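Local coordinates for post-proline cleaving enzyme (Rickettsia typhi, PDB 4HVT), which probably acts as a serine-type oligopeptidase of the prolyl oligopeptidase family, cutting peptides after proline residues, at residues Y267-I273 / K285-D291; V467-I472 / V505-G509. All coordinates share one frame; numbering follows the deposited sequence.

In the fold
Contact 1 comes first along the chain and is complete before contact 2 begins. It lies in the N-terminal beta-propeller, on the antiparallel four-stranded sheet 242-247, 257-263, 269-275 and 282-285, at the exit toward strand 293-298 of the next sheet. Contact 2 lies in the alpha/beta-hydrolase part, where the end of strand 461-469 in the eight-stranded mixed sheet meets the turn between helix 498-505 and strand 510-514. The two share no sheet. The centres of contacts 1 and 2 are about 48 Å apart, on opposite sides of the chain's centre. Their nearest atoms are about 27 Å apart. Each is therefore a local joint within its own part of this two-domain fold.

Contact 1. Residues Y267-I273 / K285-D291; sequences YNYDNYI and KINMPSD
N268 and D291 run alongside each other in the same direction, with the amide and carboxylate planes 23° apart. D291 OD2 is hydrogen-bonded to S308 OG. The hydroxyl of S290 donates to the amide oxygen, S290 OG to N268 OD1 at 2.7 Å, from a position tilted 31° from the carbonyl plane. S290 OG stands between its own backbone N and carbonyl carbon (chi1 63°), which turns it to this amide. The backbone of S290 is used as well: Y269 N donates to S290 O at 2.8 Å. That same oxygen sits at the edge of the Y269 ring, in its plane, 3.6 Å from Y269 CD1. Water 1 donates to both Y267 O and D291 O.

At the other end, Y272 and K285 form an antiparallel non-hydrogen-bonded pair with both side chains on one face of the sheet. Their side chains pass at a slant, and the aliphatic start of the lysine meets the ring at Y272 CE2, 4.0 Å from K285 CB. The lysine chain bends at its end, and K285 NZ reaches D270 OD1 at 3.5 Å, a long salt bridge; D270 OD2 bonds Y240. I286 points toward the strand. Its N donates to N271 O at 2.8 Å, while I286 CD1 meets I273 CG1 at 4.0 Å, the two chains crossing at about a right angle. Water 2 accepts from N271 N and lies within hydrogen-bonding distance of I286 O.

Between these two joined ends, N287 to P289 bow away from the strand, and the side chains of M288 and P289 touch W310. Strand 257-263 pairs along the other edge of strand 269-275, where S261 bonds the N271 amide oxygen. Segment 285-291 thus leaves edge strand 282-285 and leads to strand 293-298 of the next propeller sheet.

Contact 2. Residues V467-I472 / V505-G509; sequences VYKKGI and VKNAG
V467 to K469 form the end of a strand, which leaves through a type II turn from K469 to I472. At the backbone angles of G471 in that turn a CB would be jammed against the carbonyl oxygen of K470, which calls for glycine. Facing it, V505 to A508 make a type I turn at the end of a helix, closed by A508 N to V505 O at 2.9 Å. Water 3 links the two backbones, accepting from K469 N and donating to G509 O.

K469 carries the polar contact. With CG anti to the backbone N (chi1 -163°) and the chain extended beyond it, K469 runs past V505 O, 3.6 Å from K469 CB. Its tip then donates to the next carbonyl, K469 NZ to K506 O at 2.7 Å, tilted 24° from the carbonyl plane. Deeper in, V467 and V505 cross at about a right angle, with V467 CG1 4.0 Å from V505 CG1. The same V505 CG1 packs on the Y468 backbone. I472 CG2 meets A508 CB at 4.2 Å.

A508, with positive phi, is the C-prime residue of a Schellman motif ending helix 498-505. The chain then enters strand 510-514, antiparallel to strand 461-469 in the central sheet of the alpha/beta-hydrolase fold.

Contact 1. Residues Y267-I273 / K285-D291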
ATOM      1  N   TYR A 267     -14.499   1.426   7.622  1.00 10.36           N
ATOM      2  CA  TYR A 267     -14.130   2.602   8.456  1.00 10.12           C
ATOM      3  C   TYR A 267     -14.523   2.494   9.905  1.00 10.04           C
ATOM      4  O   TYR A 267     -13.903   3.140  10.766  1.00 10.13           O
ATOM      5  CB  TYR A 267     -14.717   3.901   7.861  1.00 10.26           C
ATOM      6  CG  TYR A 267     -14.111   4.196   6.505  1.00 10.22           C
ATOM      7  CD1 TYR A 267     -12.810   4.632   6.369  1.00 10.07           C
ATOM      8  CD2 TYR A 267     -14.850   3.938   5.338  1.00 10.40           C
ATOM      9  CE1 TYR A 267     -12.242   4.834   5.112  1.00 10.32           C
ATOM     10  CE2 TYR A 267     -14.288   4.133   4.079  1.00 10.41           C
ATOM     11  CZ  TYR A 267     -12.979   4.587   3.978  1.00 10.42           C
ATOM     12  OH  TYR A 267     -12.422   4.760   2.700  1.00 11.28           O
ATOM     13  N   ASN A 268     -15.497   1.642  10.238  1.00 10.39           N
ATOM     14  CA  ASN A 268     -15.932   1.443  11.622  1.00 10.31           C
ATOM     15  C   ASN A 268     -15.621   0.047  12.137  1.00 10.26           C
ATOM     16  O   ASN A 268     -15.617  -0.895  11.370  1.00 10.08           O
ATOM     17  CB  ASN A 268     -17.453   1.687  11.751  1.00 11.15           C
ATOM     18  CG  ASN A 268     -17.819   3.133  11.451  1.00 11.82           C
ATOM     19  OD1 ASN A 268     -17.619   4.033  12.280  1.00 12.25           O
ATOM     20  ND2 ASN A 268     -18.359   3.352  10.284  1.00 12.40           N
ATOM     21  N   TYR A 269     -15.328  -0.047  13.437  1.00  9.95           N
ATOM     22  CA  TYR A 269     -14.812  -1.217  14.011  1.00  9.96           C
ATOM     23  C   TYR A 269     -15.480  -1.543  15.334  1.00 10.53           C
ATOM     24  O   TYR A 269     -15.963  -0.625  16.028  1.00 11.06           O
ATOM     25  CB  TYR A 269     -13.322  -0.992  14.328  1.00  9.72           C
ATOM     26  CG  TYR A 269     -12.408  -0.746  13.182  1.00  9.57           C
ATOM     27  CD1 TYR A 269     -12.358   0.520  12.560  1.00  9.69           C
ATOM     28  CD2 TYR A 269     -11.528  -1.729  12.765  1.00  9.28           C
ATOM     29  CE1 TYR A 269     -11.445   0.746  11.533  1.00  9.99           C
ATOM     30  CE2 TYR A 269     -10.644  -1.509  11.741  1.00  9.71           C
ATOM     31  CZ  TYR A 269     -10.598  -0.261  11.146  1.00  9.93           C
ATOM     32  OH  TYR A 269      -9.698  -0.042  10.117  1.00 11.44           O
ATOM     33  N   ASP A 270     -15.447  -2.841  15.700  1.00 10.92           N
ATOM     34  CA  ASP A 270     -15.567  -3.320  17.065  1.00 11.26           C
ATOM     35  C   ASP A 270     -14.193  -3.821  17.468  1.00 10.43           C
ATOM     36  O   ASP A 270     -13.680  -4.712  16.849  1.00 10.19           O
ATOM     37  CB  ASP A 270     -16.498  -4.523  17.195  1.00 12.60           C
ATOM     38  CG  ASP A 270     -17.911  -4.215  16.856  1.00 14.20           C
ATOM     39  OD1 ASP A 270     -18.356  -3.053  17.069  1.00 16.65           O
ATOM     40  OD2 ASP A 270     -18.578  -5.180  16.454  1.00 15.19           O
ATOM     41  N   ASN A 271     -13.619  -3.255  18.520  1.00  9.95           N
ATOM     42  CA  ASN A 271     -12.272  -3.631  18.948  1.00  9.56           C
ATOM     43  C   ASN A 271     -12.317  -4.155  20.395  1.00  9.39           C
ATOM     44  O   ASN A 271     -13.189  -3.752  21.210  1.00  9.27           O
ATOM     45  CB  ASN A 271     -11.313  -2.439  18.906  1.00  9.64           C
ATOM     46  CG  ASN A 271     -11.078  -1.911  17.533  1.00  9.77           C
ATOM     47  OD1 ASN A 271     -10.832  -2.657  16.645  1.00  9.80           O
ATOM     48  ND2 ASN A 271     -11.120  -0.620  17.379  1.00 10.22           N
ATOM     49  N   TYR A 272     -11.404  -5.049  20.717  1.00  9.27           N
ATOM     50  CA  TYR A 272     -11.369  -5.701  22.005  1.00  9.87           C
ATOM     51  C   TYR A 272      -9.925  -5.898  22.510  1.00  9.67           C
ATOM     52  O   TYR A 272      -8.993  -5.974  21.751  1.00  9.08           O
ATOM     53  CB  TYR A 272     -11.971  -7.117  21.959  1.00 10.16           C
ATOM     54  CG  TYR A 272     -13.355  -7.174  21.345  1.00 10.65           C
ATOM     55  CD1 TYR A 272     -13.543  -7.099  19.979  1.00 10.93           C
ATOM     56  CD2 TYR A 272     -14.441  -7.355  22.165  1.00 11.75           C
ATOM     57  CE1 TYR A 272     -14.822  -7.164  19.449  1.00 11.39           C
ATOM     58  CE2 TYR A 272     -15.714  -7.404  21.630  1.00 12.08           C
ATOM     59  CZ  TYR A 272     -15.855  -7.292  20.266  1.00 12.25           C
ATOM     60  OH  TYR A 272     -17.157  -7.358  19.722  1.00 13.99           O
ATOM     61  N   ILE A 273      -9.810  -6.008  23.818  1.00  9.77           N
ATOM     62  CA  ILE A 273      -8.603  -6.521  24.401  1.00 10.14           C
ATOM     63  C   ILE A 273      -8.840  -7.952  24.788  1.00 10.49           C
ATOM     64  O   ILE A 273      -9.766  -8.237  25.552  1.00 10.22           O
ATOM     65  CB  ILE A 273      -8.178  -5.744  25.679  1.00 10.51           C
ATOM     66  CG1 ILE A 273      -7.941  -4.265  25.333  1.00 10.57           C
ATOM     67  CG2 ILE A 273      -6.878  -6.296  26.278  1.00 10.91           C
ATOM     68  CD1 ILE A 273      -7.592  -3.442  26.540  1.00 11.03           C
ATOM     69  N   LYS A 285     -14.570  -5.457  25.549  1.00 13.24           N
ATOM     70  CA  LYS A 285     -14.833  -4.533  24.456  1.00 13.42           C
ATOM     71  C   LYS A 285     -14.253  -3.165  24.735  1.00 12.96           C
ATOM     72  O   LYS A 285     -14.407  -2.619  25.828  1.00 12.83           O
ATOM     73  CB  LYS A 285     -16.358  -4.413  24.210  1.00 15.32           C
ATOM     74  CG  LYS A 285     -16.722  -3.737  22.894  1.00 17.75           C
ATOM     75  CD  LYS A 285     -18.275  -3.707  22.757  1.00 21.47           C
ATOM     76  CE  LYS A 285     -18.707  -3.734  21.311  1.00 24.23           C
ATOM     77  NZ  LYS A 285     -18.024  -2.647  20.552  1.00 24.69           N
ATOM     78  N   ILE A 286     -13.506  -2.638  23.756  1.00 11.52           N
ATOM     79  CA  ILE A 286     -12.916  -1.301  23.843  1.00 11.42           C
ATOM     80  C   ILE A 286     -13.998  -0.242  23.557  1.00 11.95           C
ATOM     81  O   ILE A 286     -14.783  -0.373  22.601  1.00 11.81           O
ATOM     82  CB  ILE A 286     -11.733  -1.171  22.848  1.00 10.79           C
ATOM     83  CG1 ILE A 286     -10.556  -1.951  23.378  1.00 10.56           C
ATOM     84  CG2 ILE A 286     -11.374   0.286  22.603  1.00 10.89           C
ATOM     85  CD1 ILE A 286      -9.488  -2.159  22.364  1.00 10.03           C
ATOM     86  N   ASN A 287     -14.050   0.751  24.449  1.00 12.64           N
ATOM     87  CA  ASN A 287     -14.929   1.887  24.343  1.00 13.68           C
ATOM     88  C   ASN A 287     -14.123   3.081  23.795  1.00 12.86           C
ATOM     89  O   ASN A 287     -13.443   3.812  24.559  1.00 12.58           O
ATOM     90  CB  ASN A 287     -15.537   2.209  25.722  1.00 16.17           C
ATOM     91  CG  ASN A 287     -16.659   3.247  25.632  1.00 19.20           C
ATOM     92  OD1 ASN A 287     -16.829   3.877  24.603  1.00 20.63           O
ATOM     93  ND2 ASN A 287     -17.466   3.367  26.695  1.00 22.99           N
ATOM     94  N   MET A 288     -14.129   3.169  22.459  1.00 11.92           N
ATOM     95  CA  MET A 288     -13.563   4.304  21.729  1.00 11.82           C
ATOM     96  C   MET A 288     -14.477   4.592  20.547  1.00 11.74           C
ATOM     97  O   MET A 288     -15.343   3.751  20.183  1.00 11.81           O
ATOM     98  CB  MET A 288     -12.130   4.004  21.194  1.00 11.60           C
ATOM     99  CG  MET A 288     -11.049   3.823  22.275  1.00 11.64           C
ATOM    100  SD  MET A 288     -10.677   5.366  23.147  1.00 12.09           S
ATOM    101  CE  MET A 288      -9.682   6.120  21.845  1.00 11.77           C
ATOM    102  N   PRO A 289     -14.370   5.789  19.975  1.00 11.71           N
ATOM    103  CA  PRO A 289     -15.169   6.043  18.766  1.00 11.54           C
ATOM    104  C   PRO A 289     -14.995   4.928  17.730  1.00 11.22           C
ATOM    105  O   PRO A 289     -13.897   4.453  17.505  1.00 11.40           O
ATOM    106  CB  PRO A 289     -14.638   7.415  18.279  1.00 11.55           C
ATOM    107  CG  PRO A 289     -14.133   8.088  19.508  1.00 11.89           C
ATOM    108  CD  PRO A 289     -13.492   6.933  20.293  1.00 11.73           C
ATOM    109  N   SER A 290     -16.081   4.512  17.072  1.00 11.30           N
ATOM    110  CA  SER A 290     -16.029   3.357  16.214  1.00 11.06           C
ATOM    111  C   SER A 290     -15.119   3.496  14.997  1.00 10.37           C
ATOM    112  O   SER A 290     -14.639   2.492  14.498  1.00 10.18           O
ATOM    113  CB  SER A 290     -17.438   2.984  15.740  1.00 11.41           C
ATOM    114  OG  SER A 290     -18.022   4.008  14.960  1.00 12.37           O
ATOM    115  N   ASP A 291     -14.816   4.738  14.583  1.00 10.19           N
ATOM    116  CA  ASP A 291     -13.918   4.989  13.449  1.00  9.93           C
ATOM    117  C   ASP A 291     -12.567   5.518  13.890  1.00  9.26           C
ATOM    118  O   ASP A 291     -11.765   5.911  13.047  1.00  9.49           O
ATOM    119  CB  ASP A 291     -14.543   5.880  12.371  1.00 10.39           C
ATOM    120  CG  ASP A 291     -15.096   7.204  12.914  1.00 11.01           C
ATOM    121  OD1 ASP A 291     -15.090   7.490  14.137  1.00 11.23           O
ATOM    122  OD2 ASP A 291     -15.514   8.017  12.046  1.00 11.62           O
TER
HETATM  123  O   HOH W   1     -11.607   4.664  10.436  1.00 10.46           O
HETATM  124  O   HOH W   2     -14.619  -0.936  19.907  1.00 21.03           O

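Contact 2. Residues V467-I472 / V505-G509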
ATOM      1  N   VAL A 467       7.742  17.767 -11.597  1.00 16.58           N
ATOM      2  CA  VAL A 467       9.182  17.483 -11.702  1.00 17.00           C
ATOM      3  C   VAL A 467       9.573  17.492 -13.186  1.00 17.82           C
ATOM      4  O   VAL A 467       8.903  16.874 -14.036  1.00 17.88           O
ATOM      5  CB  VAL A 467       9.549  16.108 -11.118  1.00 16.57           C
ATOM      6  CG1 VAL A 467      11.018  15.743 -11.375  1.00 17.35           C
ATOM      7  CG2 VAL A 467       9.301  16.123  -9.631  1.00 16.20           C
ATOM      8  N   TYR A 468      10.642  18.211 -13.511  1.00 18.56           N
ATOM      9  CA  TYR A 468      11.090  18.303 -14.894  1.00 20.28           C
ATOM     10  C   TYR A 468      12.597  18.494 -14.947  1.00 21.08           C
ATOM     11  O   TYR A 468      13.279  18.782 -13.931  1.00 20.86           O
ATOM     12  CB  TYR A 468      10.366  19.419 -15.696  1.00 21.26           C
ATOM     13  CG  TYR A 468      10.495  20.819 -15.152  1.00 22.49           C
ATOM     14  CD1 TYR A 468       9.563  21.344 -14.245  1.00 22.81           C
ATOM     15  CD2 TYR A 468      11.526  21.641 -15.577  1.00 23.38           C
ATOM     16  CE1 TYR A 468       9.689  22.659 -13.783  1.00 24.29           C
ATOM     17  CE2 TYR A 468      11.644  22.930 -15.112  1.00 25.03           C
ATOM     18  CZ  TYR A 468      10.710  23.436 -14.233  1.00 25.63           C
ATOM     19  OH  TYR A 468      10.914  24.726 -13.761  1.00 28.57           O
ATOM     20  N   LYS A 469      13.122  18.286 -16.137  1.00 22.42           N
ATOM     21  CA  LYS A 469      14.573  18.478 -16.343  1.00 23.28           C
ATOM     22  C   LYS A 469      14.883  19.947 -16.669  1.00 23.76           C
ATOM     23  O   LYS A 469      14.201  20.560 -17.468  1.00 22.76           O
ATOM     24  CB  LYS A 469      15.030  17.539 -17.456  1.00 25.33           C
ATOM     25  CG  LYS A 469      16.534  17.316 -17.507  1.00 27.16           C
ATOM     26  CD  LYS A 469      16.892  16.399 -18.674  1.00 29.93           C
ATOM     27  CE  LYS A 469      18.388  16.114 -18.774  1.00 31.94           C
ATOM     28  NZ  LYS A 469      18.669  14.859 -19.543  1.00 32.30           N
ATOM     29  N   LYS A 470      15.901  20.536 -16.049  1.00 23.83           N
ATOM     30  CA  LYS A 470      16.226  21.927 -16.345  1.00 25.40           C
ATOM     31  C   LYS A 470      16.554  22.077 -17.826  1.00 26.14           C
ATOM     32  O   LYS A 470      17.210  21.216 -18.448  1.00 26.69           O
ATOM     33  CB  LYS A 470      17.382  22.417 -15.505  1.00 25.77           C
ATOM     34  CG  LYS A 470      16.996  22.739 -14.080  1.00 26.03           C
ATOM     35  CD  LYS A 470      18.172  23.159 -13.242  1.00 25.88           C
ATOM     36  CE  LYS A 470      17.816  23.173 -11.768  1.00 25.99           C
ATOM     37  NZ  LYS A 470      18.938  23.740 -10.983  1.00 26.14           N
ATOM     38  N   GLY A 471      16.033  23.147 -18.406  1.00 26.85           N
ATOM     39  CA  GLY A 471      16.296  23.432 -19.805  1.00 27.08           C
ATOM     40  C   GLY A 471      15.151  23.132 -20.730  1.00 27.09           C
ATOM     41  O   GLY A 471      15.196  23.537 -21.881  1.00 28.32           O
ATOM     42  N   ILE A 472      14.098  22.448 -20.277  1.00 26.26           N
ATOM     43  CA  ILE A 472      12.971  22.235 -21.187  1.00 25.99           C
ATOM     44  C   ILE A 472      12.249  23.554 -21.507  1.00 26.39           C
ATOM     45  O   ILE A 472      12.302  24.501 -20.750  1.00 26.50           O
ATOM     46  CB  ILE A 472      11.964  21.167 -20.684  1.00 24.98           C
ATOM     47  CG1 ILE A 472      11.265  21.619 -19.410  1.00 24.52           C
ATOM     48  CG2 ILE A 472      12.667  19.838 -20.492  1.00 24.94           C
ATOM     49  CD1 ILE A 472       9.983  20.858 -19.210  1.00 23.77           C
ATOM     50  N   VAL A 505      12.108  11.312 -16.644  1.00 17.09           N
ATOM     51  CA  VAL A 505      12.443  12.742 -16.472  1.00 17.73           C
ATOM     52  C   VAL A 505      13.825  13.052 -17.038  1.00 18.77           C
ATOM     53  O   VAL A 505      14.027  14.109 -17.659  1.00 19.92           O
ATOM     54  CB  VAL A 505      12.344  13.217 -15.003  1.00 17.22           C
ATOM     55  CG1 VAL A 505      12.516  14.723 -14.916  1.00 17.73           C
ATOM     56  CG2 VAL A 505      10.982  12.859 -14.397  1.00 16.60           C
ATOM     57  N   LYS A 506      14.739  12.109 -16.906  1.00 19.25           N
ATOM     58  CA  LYS A 506      16.086  12.245 -17.517  1.00 20.80           C
ATOM     59  C   LYS A 506      16.060  12.268 -19.035  1.00 21.53           C
ATOM     60  O   LYS A 506      16.990  12.766 -19.686  1.00 22.88           O
ATOM     61  CB  LYS A 506      17.006  11.123 -17.009  1.00 21.95           C
ATOM     62  CG  LYS A 506      18.436  11.102 -17.559  1.00 24.23           C
ATOM     63  CD  LYS A 506      19.235  10.037 -16.817  1.00 25.70           C
ATOM     64  CE  LYS A 506      20.745  10.110 -17.043  1.00 28.16           C
ATOM     65  NZ  LYS A 506      21.415   9.188 -16.071  1.00 29.87           N
ATOM     66  N   ASN A 507      15.001  11.729 -19.624  1.00 21.70           N
ATOM     67  CA  ASN A 507      14.781  11.777 -21.048  1.00 22.20           C
ATOM     68  C   ASN A 507      13.862  12.949 -21.455  1.00 21.94           C
ATOM     69  O   ASN A 507      13.318  12.976 -22.575  1.00 22.75           O
ATOM     70  CB  ASN A 507      14.261  10.390 -21.471  1.00 22.06           C
ATOM     71  CG  ASN A 507      15.374   9.384 -21.561  1.00 22.57           C
ATOM     72  OD1 ASN A 507      16.404   9.669 -22.169  1.00 24.03           O
ATOM     73  ND2 ASN A 507      15.184   8.214 -21.013  1.00 22.45           N
ATOM     74  N   ALA A 508      13.726  13.890 -20.523  1.00 21.12           N
ATOM     75  CA  ALA A 508      13.070  15.202 -20.679  1.00 21.13           C
ATOM     76  C   ALA A 508      11.528  15.111 -20.654  1.00 20.63           C
ATOM     77  O   ALA A 508      10.842  16.065 -21.010  1.00 20.96           O
ATOM     78  CB  ALA A 508      13.583  15.963 -21.905  1.00 22.11           C
ATOM     79  N   GLY A 509      11.025  13.974 -20.155  1.00 19.62           N
ATOM     80  CA  GLY A 509       9.611  13.874 -19.787  1.00 18.95           C
ATOM     81  C   GLY A 509       9.337  14.642 -18.520  1.00 18.52           C
ATOM     82  O   GLY A 509      10.228  14.843 -17.670  1.00 18.07           O
TER
HETATM   83  O   HOH W   3      11.421  17.203 -18.180  1.00 23.03           O